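Glycoside Hydrolase Family 43_12 (Metagenome, PDB 7JVH) probably hydrolyses glycosidic bonds in arabinose- or xylose-containing plant polysaccharides. Local coordinates at residues I56-Y61 with G333-M338; T220-V225 with N272-Y277; A299-H304 with L320-N325. All coordinates share one frame; numbering follows the deposited sequence.

Contact 1 (I56-Y61 with G333-M338); sequences ILQGCY and GRETFM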
ATOM      1  N   ILE A  56       4.781 -10.170   5.240  1.00 56.55           N
ATOM      2  CA  ILE A  56       4.234  -9.899   6.596  1.00 51.92           C
ATOM      3  C   ILE A  56       3.030  -8.975   6.492  1.00 51.24           C
ATOM      4  O   ILE A  56       2.260  -8.942   7.432  1.00 57.11           O
ATOM      5  CB  ILE A  56       5.318  -9.341   7.528  1.00 51.63           C
ATOM      6  CG1 ILE A  56       5.760  -7.940   7.111  1.00 52.72           C
ATOM      7  CG2 ILE A  56       6.486 -10.304   7.590  1.00 38.55           C
ATOM      8  CD1 ILE A  56       7.211  -7.666   7.390  1.00 60.71           C
ATOM      9  N   LEU A  57       2.968  -8.175   5.435  1.00 57.12           N
ATOM     10  CA  LEU A  57       1.793  -7.355   5.137  1.00 49.36           C
ATOM     11  C   LEU A  57       1.301  -7.758   3.766  1.00 48.53           C
ATOM     12  O   LEU A  57       1.948  -7.516   2.771  1.00 58.67           O
ATOM     13  CB  LEU A  57       2.111  -5.868   5.169  1.00 49.07           C
ATOM     14  CG  LEU A  57       2.734  -5.262   6.417  1.00 43.63           C
ATOM     15  CD1 LEU A  57       3.095  -3.804   6.165  1.00 51.69           C
ATOM     16  CD2 LEU A  57       1.799  -5.370   7.603  1.00 44.59           C
ATOM     17  N   GLN A  58       0.146  -8.418   3.739  1.00 50.90           N
ATOM     18  CA  GLN A  58      -0.498  -8.891   2.533  1.00 45.21           C
ATOM     19  C   GLN A  58      -1.317  -7.747   1.969  1.00 41.45           C
ATOM     20  O   GLN A  58      -1.831  -6.917   2.722  1.00 43.74           O
ATOM     21  CB  GLN A  58      -1.408 -10.081   2.862  1.00 51.86           C
ATOM     22  CG  GLN A  58      -0.691 -11.289   3.430  1.00 47.73           C
ATOM     23  CD  GLN A  58      -1.624 -12.271   4.111  1.00 51.98           C
ATOM     24  OE1 GLN A  58      -2.282 -11.934   5.087  1.00 52.93           O
ATOM     25  NE2 GLN A  58      -1.678 -13.502   3.594  1.00 54.65           N
ATOM     26  N   GLY A  59      -1.460  -7.729   0.644  1.00 45.84           N
ATOM     27  CA  GLY A  59      -2.171  -6.671  -0.063  1.00 56.87           C
ATOM     28  C   GLY A  59      -1.291  -5.443  -0.285  1.00 55.21           C
ATOM     29  O   GLY A  59      -0.102  -5.451   0.073  1.00 54.75           O
ATOM     30  N   CYS A  60      -1.882  -4.389  -0.851  1.00 45.07           N
ATOM     31  CA  CYS A  60      -1.150  -3.184  -1.225  1.00 42.16           C
ATOM     32  C   CYS A  60      -0.507  -2.493  -0.019  1.00 56.68           C
ATOM     33  O   CYS A  60      -1.162  -1.731   0.713  1.00 51.88           O
ATOM     34  CB  CYS A  60      -2.027  -2.189  -1.975  1.00 48.11           C
ATOM     35  SG  CYS A  60      -1.080  -0.858  -2.767  1.00 58.53           S
ATOM     36  N   TYR A  61       0.783  -2.800   0.179  1.00 42.84           N
ATOM     37  CA  TYR A  61       1.626  -2.158   1.176  1.00 54.90           C
ATOM     38  C   TYR A  61       3.018  -2.042   0.569  1.00 54.69           C
ATOM     39  O   TYR A  61       3.929  -2.769   0.959  1.00 51.11           O
ATOM     40  CB  TYR A  61       1.660  -2.951   2.475  1.00 55.41           C
ATOM     41  CG  TYR A  61       0.342  -2.919   3.206  1.00 52.01           C
ATOM     42  CD1 TYR A  61       0.024  -1.870   4.058  1.00 53.04           C
ATOM     43  CD2 TYR A  61      -0.598  -3.923   3.023  1.00 49.17           C
ATOM     44  CE1 TYR A  61      -1.186  -1.842   4.729  1.00 54.62           C
ATOM     45  CE2 TYR A  61      -1.813  -3.902   3.703  1.00 49.03           C
ATOM     46  CZ  TYR A  61      -2.099  -2.865   4.557  1.00 52.35           C
ATOM     47  OH  TYR A  61      -3.298  -2.817   5.239  1.00 48.76           O
ATOM     48  N   GLY A 333      -1.614  -5.988  -5.440  1.00 53.67           N
ATOM     49  CA  GLY A 333      -0.674  -4.894  -5.321  1.00 45.79           C
ATOM     50  C   GLY A 333       0.704  -5.408  -4.925  1.00 53.04           C
ATOM     51  O   GLY A 333       0.956  -6.617  -4.948  1.00 64.69           O
ATOM     52  N   ARG A 334       1.589  -4.485  -4.558  1.00 41.97           N
ATOM     53  CA  ARG A 334       2.914  -4.807  -4.071  1.00 44.62           C
ATOM     54  C   ARG A 334       2.878  -4.883  -2.545  1.00 45.47           C
ATOM     55  O   ARG A 334       2.351  -3.979  -1.876  1.00 45.33           O
ATOM     56  CB  ARG A 334       3.932  -3.756  -4.540  1.00 44.74           C
ATOM     57  CG  ARG A 334       4.143  -3.705  -6.046  1.00 34.92           C
ATOM     58  CD  ARG A 334       4.896  -2.445  -6.443  1.00 43.06           C
ATOM     59  NE  ARG A 334       4.074  -1.258  -6.173  1.00 41.64           N
ATOM     60  CZ  ARG A 334       4.511  -0.010  -6.087  1.00 52.00           C
ATOM     61  NH1 ARG A 334       5.803   0.290  -6.270  1.00 56.59           N
ATOM     62  NH2 ARG A 334       3.644   0.950  -5.829  1.00 45.27           N
ATOM     63  N   GLU A 335       3.441  -5.970  -2.002  1.00 35.87           N
ATOM     64  CA  GLU A 335       3.310  -6.305  -0.589  1.00 49.63           C
ATOM     65  C   GLU A 335       4.652  -6.172   0.124  1.00 59.86           C
ATOM     66  O   GLU A 335       5.704  -6.128  -0.535  1.00 55.12           O
ATOM     67  CB  GLU A 335       2.791  -7.731  -0.470  1.00 52.98           C
ATOM     68  CG  GLU A 335       1.591  -7.993  -1.373  1.00 49.65           C
ATOM     69  CD  GLU A 335       1.064  -9.400  -1.281  1.00 55.49           C
ATOM     70  OE1 GLU A 335       1.594 -10.266  -1.958  1.00 55.24           O
ATOM     71  OE2 GLU A 335       0.085  -9.617  -0.550  1.00 57.59           O
ATOM     72  N   THR A 336       4.586  -5.989   1.439  1.00 54.93           N
ATOM     73  CA  THR A 336       5.792  -5.839   2.276  1.00 45.82           C
ATOM     74  C   THR A 336       6.305  -7.209   2.694  1.00 55.54           C
ATOM     75  O   THR A 336       5.683  -7.828   3.530  1.00 57.20           O
ATOM     76  CB  THR A 336       5.481  -5.126   3.584  1.00 48.92           C
ATOM     77  OG1 THR A 336       5.136  -3.797   3.232  1.00 63.28           O
ATOM     78  CG2 THR A 336       6.666  -5.096   4.515  1.00 46.08           C
ATOM     79  N   PHE A 337       7.425  -7.626   2.124  1.00 57.76           N
ATOM     80  CA  PHE A 337       8.046  -8.920   2.457  1.00 51.55           C
ATOM     81  C   PHE A 337       9.177  -8.681   3.436  1.00 52.59           C
ATOM     82  O   PHE A 337       9.653  -7.577   3.547  1.00 57.32           O
ATOM     83  CB  PHE A 337       8.746  -9.492   1.236  1.00 43.93           C
ATOM     84  CG  PHE A 337       7.807 -10.047   0.208  1.00 47.85           C
ATOM     85  CD1 PHE A 337       6.954  -9.216  -0.486  1.00 34.73           C
ATOM     86  CD2 PHE A 337       7.775 -11.399  -0.054  1.00 35.28           C
ATOM     87  CE1 PHE A 337       6.095  -9.732  -1.432  1.00 51.80           C
ATOM     88  CE2 PHE A 337       6.920 -11.909  -1.006  1.00 39.54           C
ATOM     89  CZ  PHE A 337       6.080 -11.075  -1.690  1.00 49.40           C
HETATM   90  N   MSE A 338       9.630  -9.726   4.120  1.00 49.47           N
HETATM   91  CA  MSE A 338      10.782  -9.563   5.033  1.00 43.04           C
HETATM   92  C   MSE A 338      11.750 -10.719   4.841  1.00 73.65           C
HETATM   93  O   MSE A 338      11.336 -11.732   4.299  1.00 73.41           O
HETATM   94  CB  MSE A 338      10.361  -9.421   6.490  1.00 48.29           C
HETATM   95  CG  MSE A 338      11.346  -8.615   7.281  1.00 62.05           C
HETATM   96 SE   MSE A 338      11.015  -8.677   9.158  1.00 71.56          SE
HETATM   97  CE  MSE A 338      10.478  -7.041   9.975  1.00 74.32           C
TER
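I56 and L57 both face T336 in a classic beta bulge, which lays the loop before strand 65-69 against strand 335-342, part of the last blade of the five-bladed beta-propeller. The backbone bonds here are weak: I56 N and L57 N converge on T336 O, and T336 N returns to L57 O. Further along, Y61 N bonds more firmly to R334 O (2.8 Å), in the carbonyl plane.

Two polar side chains reinforce these links. T336 OG1 donates to Y61 O at 2.8 Å and is also paired with N77. E335 leaves the strand with CG anti to its carbonyl carbon (chi1 -48°) and an extended chain, which carries OE2 to G59 N at 2.7 Å; this oxygen uses its anti lone pair, and OE1 forms a salt bridge with R323. A glutamate thus serves a buried amide and a buried guanidinium at once. Cut back to an alanine, this position would probably leave G59 N without its acceptor and R323 without one of its counter-charges.

Glycines suit two loop positions: G59 and G333 both have positive phi, and a CB on G333 would collide with C60 CB.

Apolar contacts complete the interface. L57 lies alongside T336, its CD1 3.8 Å from T336 CB, while I56 reaches M338, a selenomethionine, with CD1 3.7 Å from M338 CB.

Contact 2 (T220-V225 with N272-Y277); sequences TDKVIV and NIYGPY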
ATOM      1  N   THR A 220      24.754  22.447  -1.575  1.00 90.31           N
ATOM      2  CA  THR A 220      25.338  21.254  -0.957  1.00 83.03           C
ATOM      3  C   THR A 220      24.999  19.973  -1.720  1.00 82.22           C
ATOM      4  O   THR A 220      25.423  18.893  -1.323  1.00 94.22           O
ATOM      5  CB  THR A 220      24.898  21.087   0.514  1.00 72.02           C
ATOM      6  OG1 THR A 220      23.486  20.824   0.583  1.00 77.56           O
ATOM      7  CG2 THR A 220      25.234  22.343   1.329  1.00 66.08           C
ATOM      8  N   ASP A 221      24.247  20.111  -2.819  1.00 70.49           N
ATOM      9  CA  ASP A 221      23.821  18.978  -3.624  1.00 63.47           C
ATOM     10  C   ASP A 221      24.974  18.394  -4.420  1.00 65.97           C
ATOM     11  O   ASP A 221      25.815  19.118  -4.914  1.00 78.87           O
ATOM     12  CB  ASP A 221      22.665  19.338  -4.559  1.00 64.01           C
ATOM     13  CG  ASP A 221      22.990  20.489  -5.514  1.00 65.57           C
ATOM     14  OD1 ASP A 221      23.510  21.527  -5.065  1.00 71.66           O
ATOM     15  OD2 ASP A 221      22.717  20.376  -6.717  1.00 67.02           O
ATOM     16  N   LYS A 222      25.004  17.062  -4.519  1.00 62.66           N
ATOM     17  CA  LYS A 222      25.984  16.329  -5.305  1.00 63.33           C
ATOM     18  C   LYS A 222      25.383  15.014  -5.765  1.00 70.79           C
ATOM     19  O   LYS A 222      24.706  14.323  -4.993  1.00 78.02           O
ATOM     20  CB  LYS A 222      27.217  16.029  -4.461  1.00 66.20           C
ATOM     21  CG  LYS A 222      28.376  15.447  -5.255  1.00 67.10           C
ATOM     22  CD  LYS A 222      29.336  14.656  -4.409  1.00 64.94           C
ATOM     23  CE  LYS A 222      30.469  14.133  -5.278  1.00 81.54           C
ATOM     24  NZ  LYS A 222      31.311  13.136  -4.534  1.00 88.99           N
ATOM     25  N   VAL A 223      25.633  14.665  -7.032  1.00 55.37           N
ATOM     26  CA  VAL A 223      25.258  13.362  -7.560  1.00 64.33           C
ATOM     27  C   VAL A 223      26.283  12.345  -7.064  1.00 61.82           C
ATOM     28  O   VAL A 223      27.468  12.453  -7.375  1.00 59.83           O
ATOM     29  CB  VAL A 223      25.192  13.337  -9.100  1.00 69.24           C
ATOM     30  CG1 VAL A 223      24.858  11.932  -9.577  1.00 62.50           C
ATOM     31  CG2 VAL A 223      24.165  14.338  -9.616  1.00 54.09           C
ATOM     32  N   ILE A 224      25.814  11.359  -6.290  1.00 61.02           N
ATOM     33  CA  ILE A 224      26.667  10.306  -5.720  1.00 67.37           C
ATOM     34  C   ILE A 224      26.571   8.958  -6.435  1.00 59.18           C
ATOM     35  O   ILE A 224      27.486   8.154  -6.356  1.00 66.62           O
ATOM     36  CB  ILE A 224      26.446  10.122  -4.202  1.00 61.46           C
ATOM     37  CG1 ILE A 224      24.963  10.044  -3.855  1.00 61.71           C
ATOM     38  CG2 ILE A 224      27.105  11.268  -3.433  1.00 53.41           C
ATOM     39  CD1 ILE A 224      24.735   9.664  -2.412  1.00 71.66           C
ATOM     40  N   VAL A 225      25.460   8.727  -7.142  1.00 60.74           N
ATOM     41  CA  VAL A 225      25.357   7.634  -8.103  1.00 64.60           C
ATOM     42  C   VAL A 225      24.700   8.133  -9.371  1.00 60.23           C
ATOM     43  O   VAL A 225      23.665   8.777  -9.309  1.00 62.96           O
ATOM     44  CB  VAL A 225      24.544   6.428  -7.572  1.00 55.40           C
ATOM     45  CG1 VAL A 225      24.435   5.359  -8.656  1.00 47.40           C
ATOM     46  CG2 VAL A 225      25.199   5.847  -6.330  1.00 54.79           C
ATOM     47  N   ASN A 272      33.304   8.502   3.152  1.00 72.06           N
ATOM     48  CA  ASN A 272      32.827   9.855   3.447  1.00 71.37           C
ATOM     49  C   ASN A 272      31.389  10.042   2.936  1.00 76.06           C
ATOM     50  O   ASN A 272      31.000   9.447   1.920  1.00 81.06           O
ATOM     51  CB  ASN A 272      33.811  10.864   2.829  1.00 70.62           C
ATOM     52  CG  ASN A 272      33.227  12.252   2.631  1.00 83.63           C
ATOM     53  OD1 ASN A 272      32.621  12.532   1.601  1.00 85.01           O
ATOM     54  ND2 ASN A 272      33.480  13.154   3.575  1.00 91.49           N
ATOM     55  N   ILE A 273      30.597  10.859   3.640  1.00 67.34           N
ATOM     56  CA  ILE A 273      29.180  11.017   3.319  1.00 66.14           C
ATOM     57  C   ILE A 273      28.940  11.407   1.852  1.00 73.31           C
ATOM     58  O   ILE A 273      27.992  10.924   1.229  1.00 59.84           O
ATOM     59  CB  ILE A 273      28.479  12.029   4.256  1.00 65.93           C
ATOM     60  CG1 ILE A 273      26.958  12.063   3.996  1.00 63.72           C
ATOM     61  CG2 ILE A 273      29.050  13.433   4.091  1.00 61.88           C
ATOM     62  CD1 ILE A 273      26.284  10.715   4.159  1.00 53.92           C
ATOM     63  N   TYR A 274      29.796  12.295   1.328  1.00 68.46           N
ATOM     64  CA  TYR A 274      29.784  12.721  -0.077  1.00 66.46           C
ATOM     65  C   TYR A 274      30.717  11.848  -0.913  1.00 85.94           C
ATOM     66  O   TYR A 274      30.707  11.919  -2.144  1.00 84.03           O
ATOM     67  CB  TYR A 274      30.275  14.169  -0.207  1.00 65.27           C
ATOM     68  CG  TYR A 274      29.306  15.233   0.253  1.00 59.43           C
ATOM     69  CD1 TYR A 274      28.202  15.562  -0.520  1.00 61.13           C
ATOM     70  CD2 TYR A 274      29.510  15.938   1.437  1.00 61.28           C
ATOM     71  CE1 TYR A 274      27.315  16.548  -0.134  1.00 72.24           C
ATOM     72  CE2 TYR A 274      28.628  16.922   1.849  1.00 70.29           C
ATOM     73  CZ  TYR A 274      27.529  17.228   1.058  1.00 78.46           C
ATOM     74  OH  TYR A 274      26.635  18.211   1.453  1.00 79.45           O
ATOM     75  N   GLY A 275      31.538  11.047  -0.217  1.00105.99           N
ATOM     76  CA  GLY A 275      32.764  10.459  -0.751  1.00106.66           C
ATOM     77  C   GLY A 275      32.327   9.577  -1.907  1.00103.36           C
ATOM     78  O   GLY A 275      31.136   9.275  -2.016  1.00115.21           O
ATOM     79  N   PRO A 276      33.253   9.153  -2.795  1.00 68.51           N
ATOM     80  CA  PRO A 276      32.867   8.313  -3.928  1.00 64.43           C
ATOM     81  C   PRO A 276      32.227   7.028  -3.400  1.00 70.87           C
ATOM     82  O   PRO A 276      32.785   6.392  -2.518  1.00 80.41           O
ATOM     83  CB  PRO A 276      34.187   8.060  -4.664  1.00 57.34           C
ATOM     84  CG  PRO A 276      35.267   8.450  -3.714  1.00 58.72           C
ATOM     85  CD  PRO A 276      34.694   9.415  -2.723  1.00 58.95           C
ATOM     86  N   TYR A 277      31.029   6.706  -3.897  1.00 59.77           N
ATOM     87  CA  TYR A 277      30.318   5.494  -3.521  1.00 56.55           C
ATOM     88  C   TYR A 277      30.595   4.458  -4.588  1.00 62.09           C
ATOM     89  O   TYR A 277      30.266   4.676  -5.746  1.00 74.33           O
ATOM     90  CB  TYR A 277      28.815   5.760  -3.414  1.00 50.88           C
ATOM     91  CG  TYR A 277      28.425   6.469  -2.142  1.00 51.10           C
ATOM     92  CD1 TYR A 277      28.105   5.752  -0.984  1.00 58.93           C
ATOM     93  CD2 TYR A 277      28.380   7.844  -2.087  1.00 51.99           C
ATOM     94  CE1 TYR A 277      27.750   6.405   0.185  1.00 50.86           C
ATOM     95  CE2 TYR A 277      28.026   8.504  -0.927  1.00 52.32           C
ATOM     96  CZ  TYR A 277      27.716   7.789   0.206  1.00 67.65           C
ATOM     97  OH  TYR A 277      27.371   8.452   1.364  1.00 78.46           O
TER
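Y274 meets the aliphatic part of K222 obliquely, with Y274 CD1 4.1 Å from K222 CB. The lysine suits this place because it offers both a long greasy stem and a charged end. With CG anti to the backbone N (chi1 -171°) and every later torsion also near 180°, the chain runs fully stretched past the ring to the backbone beyond it, where K222 NZ donates to Y274 O at 2.7 Å from a position tilted 26° from the carbonyl plane. The tyrosine is therefore engaged at both ends: its hydroxyl, Y274 OH, donates to T220 O (3.1 Å), in the carbonyl plane and on a lone pair, with the oxygen lying at the ring edge. T220 turns its own hydroxyl back into its sheet, to I217 O and E208 N.

The apolar part of the contact is I224 beside Y277. The two side chains point the same way, and I224 CB comes within 3.7 Å of Y277 CD2, with both CG2 and CD1 of the isoleucine near CE2. Y277 is fixed at its far end as well, where Y277 OH donates to I273 O at 2.6 Å from above the carbonyl plane. That carbonyl belongs to a type I turn over N272-G275, closed by G275 N to N272 O; N272 OD1 adds a weak Asx-turn bond to Y274 N. I273 packs on I206 and Y185.

Segment 220-225 ends in a classic beta bulge, I224 and V225 facing I204, on the outermost strand of one four-stranded sheet, while 272-277 leads into the outermost strand of the next. This is a surface contact between consecutive blades of the five-bladed beta-propeller, the outer strand of one meeting the loop that leads to the outer strand of the next.

Contact 3 (A299-H304 with L320-N325); sequences ADWAGH and LGIRPN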
ATOM      1  N   ALA A 299       6.662 -15.454  -6.032  1.00 48.15           N
ATOM      2  CA  ALA A 299       6.855 -14.024  -5.801  1.00 48.75           C
ATOM      3  C   ALA A 299       7.750 -13.410  -6.869  1.00 44.36           C
ATOM      4  O   ALA A 299       8.592 -14.082  -7.442  1.00 52.93           O
ATOM      5  CB  ALA A 299       7.456 -13.763  -4.415  1.00 53.43           C
ATOM      6  N   ASP A 300       7.576 -12.106  -7.098  1.00 45.62           N
ATOM      7  CA  ASP A 300       8.246 -11.375  -8.168  1.00 53.10           C
ATOM      8  C   ASP A 300       8.467  -9.907  -7.762  1.00 53.57           C
ATOM      9  O   ASP A 300       8.006  -9.459  -6.695  1.00 53.67           O
ATOM     10  CB  ASP A 300       7.370 -11.427  -9.435  1.00 57.52           C
ATOM     11  CG  ASP A 300       8.133 -11.805 -10.662  1.00 66.34           C
ATOM     12  OD1 ASP A 300       9.361 -11.574 -10.668  1.00 82.94           O
ATOM     13  OD2 ASP A 300       7.542 -12.360 -11.606  1.00 57.69           O
ATOM     14  N   TRP A 301       9.150  -9.160  -8.637  1.00 48.71           N
ATOM     15  CA  TRP A 301       9.365  -7.711  -8.518  1.00 42.93           C
ATOM     16  C   TRP A 301       9.991  -7.309  -7.180  1.00 49.67           C
ATOM     17  O   TRP A 301       9.590  -6.327  -6.571  1.00 51.58           O
ATOM     18  CB  TRP A 301       8.071  -6.910  -8.744  1.00 34.86           C
ATOM     19  CG  TRP A 301       7.322  -7.184 -10.043  1.00 66.07           C
ATOM     20  CD1 TRP A 301       7.635  -8.088 -11.015  1.00 71.77           C
ATOM     21  CD2 TRP A 301       6.106  -6.552 -10.471  1.00 65.76           C
ATOM     22  NE1 TRP A 301       6.706  -8.042 -12.031  1.00 72.47           N
ATOM     23  CE2 TRP A 301       5.757  -7.110 -11.718  1.00 75.55           C
ATOM     24  CE3 TRP A 301       5.275  -5.564  -9.914  1.00 66.79           C
ATOM     25  CZ2 TRP A 301       4.595  -6.739 -12.412  1.00 86.19           C
ATOM     26  CZ3 TRP A 301       4.126  -5.187 -10.604  1.00 75.68           C
ATOM     27  CH2 TRP A 301       3.795  -5.774 -11.839  1.00 84.55           C
ATOM     28  N   ALA A 302      10.992  -8.071  -6.734  1.00 44.06           N
ATOM     29  CA  ALA A 302      11.587  -7.869  -5.424  1.00 43.14           C
ATOM     30  C   ALA A 302      12.611  -6.731  -5.440  1.00 50.01           C
ATOM     31  O   ALA A 302      13.596  -6.779  -6.176  1.00 45.44           O
ATOM     32  CB  ALA A 302      12.219  -9.158  -4.928  1.00 47.49           C
ATOM     33  N   GLY A 303      12.360  -5.717  -4.607  1.00 49.23           N
ATOM     34  CA  GLY A 303      13.278  -4.625  -4.384  1.00 46.32           C
ATOM     35  C   GLY A 303      12.675  -3.574  -3.469  1.00 58.32           C
ATOM     36  O   GLY A 303      11.668  -3.826  -2.791  1.00 50.60           O
ATOM     37  N   HIS A 304      13.300  -2.388  -3.472  1.00 54.02           N
ATOM     38  CA  HIS A 304      12.919  -1.254  -2.632  1.00 53.56           C
ATOM     39  C   HIS A 304      12.926  -1.631  -1.155  1.00 51.80           C
ATOM     40  O   HIS A 304      11.897  -1.601  -0.466  1.00 54.27           O
ATOM     41  CB  HIS A 304      11.560  -0.650  -3.017  1.00 46.19           C
ATOM     42  CG  HIS A 304      11.471   0.806  -2.722  1.00 37.36           C
ATOM     43  ND1 HIS A 304      11.409   1.753  -3.723  1.00 50.17           N
ATOM     44  CD2 HIS A 304      11.495   1.494  -1.556  1.00 55.35           C
ATOM     45  CE1 HIS A 304      11.371   2.961  -3.188  1.00 48.57           C
ATOM     46  NE2 HIS A 304      11.426   2.835  -1.874  1.00 58.47           N
ATOM     47  N   LEU A 320       9.527  -4.922  -1.110  1.00 50.03           N
ATOM     48  CA  LEU A 320       8.265  -5.097  -1.782  1.00 46.84           C
ATOM     49  C   LEU A 320       8.381  -6.190  -2.803  1.00 50.09           C
ATOM     50  O   LEU A 320       9.475  -6.446  -3.310  1.00 51.03           O
ATOM     51  CB  LEU A 320       7.773  -3.782  -2.411  1.00 34.88           C
ATOM     52  CG  LEU A 320       8.426  -3.257  -3.684  1.00 55.59           C
ATOM     53  CD1 LEU A 320       7.966  -4.022  -4.917  1.00 42.58           C
ATOM     54  CD2 LEU A 320       8.139  -1.767  -3.846  1.00 58.53           C
ATOM     55  N   GLY A 321       7.238  -6.840  -3.075  1.00 40.01           N
ATOM     56  CA  GLY A 321       7.134  -7.868  -4.080  1.00 42.51           C
ATOM     57  C   GLY A 321       5.675  -8.037  -4.417  1.00 45.15           C
ATOM     58  O   GLY A 321       4.810  -7.473  -3.753  1.00 42.44           O
ATOM     59  N   ILE A 322       5.416  -8.799  -5.483  1.00 43.74           N
ATOM     60  CA  ILE A 322       4.099  -9.229  -5.874  1.00 37.16           C
ATOM     61  C   ILE A 322       3.991 -10.764  -5.854  1.00 58.33           C
ATOM     62  O   ILE A 322       4.956 -11.472  -6.145  1.00 57.60           O
ATOM     63  CB  ILE A 322       3.764  -8.737  -7.290  1.00 36.76           C
ATOM     64  CG1 ILE A 322       4.671  -9.365  -8.349  1.00 55.76           C
ATOM     65  CG2 ILE A 322       3.878  -7.235  -7.358  1.00 46.36           C
ATOM     66  CD1 ILE A 322       4.178  -9.087  -9.769  1.00 55.36           C
ATOM     67  N   ARG A 323       2.809 -11.284  -5.498  1.00 66.66           N
ATOM     68  CA  ARG A 323       2.498 -12.696  -5.693  1.00 65.39           C
ATOM     69  C   ARG A 323       1.513 -12.777  -6.854  1.00 58.88           C
ATOM     70  O   ARG A 323       0.311 -12.691  -6.628  1.00 67.97           O
ATOM     71  CB  ARG A 323       1.931 -13.322  -4.409  1.00 50.95           C
ATOM     72  CG  ARG A 323       2.787 -13.221  -3.172  1.00 34.53           C
ATOM     73  CD  ARG A 323       2.108 -13.788  -1.932  1.00 43.01           C
ATOM     74  NE  ARG A 323       1.155 -12.885  -1.302  1.00 52.01           N
ATOM     75  CZ  ARG A 323      -0.159 -13.120  -1.149  1.00 65.24           C
ATOM     76  NH1 ARG A 323      -0.728 -14.254  -1.558  1.00 60.52           N
ATOM     77  NH2 ARG A 323      -0.939 -12.189  -0.581  1.00 63.52           N
ATOM     78  N   PRO A 324       1.965 -13.008  -8.108  1.00 50.33           N
ATOM     79  CA  PRO A 324       1.041 -13.070  -9.253  1.00 53.61           C
ATOM     80  C   PRO A 324       0.197 -14.346  -9.299  1.00 56.31           C
ATOM     81  O   PRO A 324       0.553 -15.344  -8.661  1.00 58.24           O
ATOM     82  CB  PRO A 324       1.980 -13.049 -10.474  1.00 46.57           C
ATOM     83  CG  PRO A 324       3.263 -13.669  -9.914  1.00 49.57           C
ATOM     84  CD  PRO A 324       3.367 -13.235  -8.476  1.00 42.18           C
ATOM     85  N   ASN A 325      -0.908 -14.308 -10.058  1.00 51.33           N
ATOM     86  CA  ASN A 325      -1.782 -15.463 -10.257  1.00 49.01           C
ATOM     87  C   ASN A 325      -1.230 -16.312 -11.395  1.00 49.95           C
ATOM     88  O   ASN A 325      -0.161 -16.024 -11.916  1.00 52.21           O
ATOM     89  CB  ASN A 325      -3.246 -15.043 -10.496  1.00 42.03           C
ATOM     90  CG  ASN A 325      -3.495 -14.507 -11.889  1.00 46.95           C
ATOM     91  OD1 ASN A 325      -2.566 -14.165 -12.610  1.00 60.77           O
ATOM     92  ND2 ASN A 325      -4.773 -14.440 -12.277  1.00 43.05           N
TER
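W301 leans on I322 within an antiparallel beta hairpin, strands 300-308 and 316-322 of the last propeller blade, and the pairing is interrupted by a beta bulge. D300 pairs with I322 and G303 with L320, each through two backbone bonds; between them W301 and A302 share the place opposite G321. W301 takes up the extra residue with a left-handed backbone (phi 54°). G321 suits its position because a CB there would press on D300 O.

The bulge probably helps W301 to lean over I322. With CG anti to its carbonyl carbon (chi1 -54°), the indole presents one face to I322, whose CD1 lies over the five-membered ring in a CH-pi arrangement; the modelled approach is too close to be trusted in detail. Indole NE1 is fixed by D261, and W301 O by H263. In I322, CG1 stands between the backbone N and the carbonyl carbon (chi1 65°), a rotation that turns CD1 to the indole and brings CG1 to 3.6 Å from D300 CB. D300 in turn offers OD1 to W301 N, a weak bond.

At the other end the ring of H304 leads away toward D63 and D173, and a glycerol molecule lies nearby. Its CB stays behind to meet the leucine: L320 CD2 sits 3.7 Å from H304 CB, while L320 CG lies 3.4 Å from G303 O.

All three contacts lie in the family 43 propeller, with contacts 2 and 3 nested, in that order, inside the chain span closed by contact 1. Contacts 1 and 3 have centres about 9 Å apart and share the last blade, since strands 316-322 and 335-342 are neighbours in its sheet; E335 N lies 2.7 Å from G321 O, probably hydrogen-bonded, and the F337 ring packs on G321. Contact 2 stands apart, its centre about 32 Å from that of contact 1 and 30 Å from that of contact 3, between the third and fourth blades at the surface. Together they join the beginning and end of the propeller's sequence, strands within one blade, and one blade to the next.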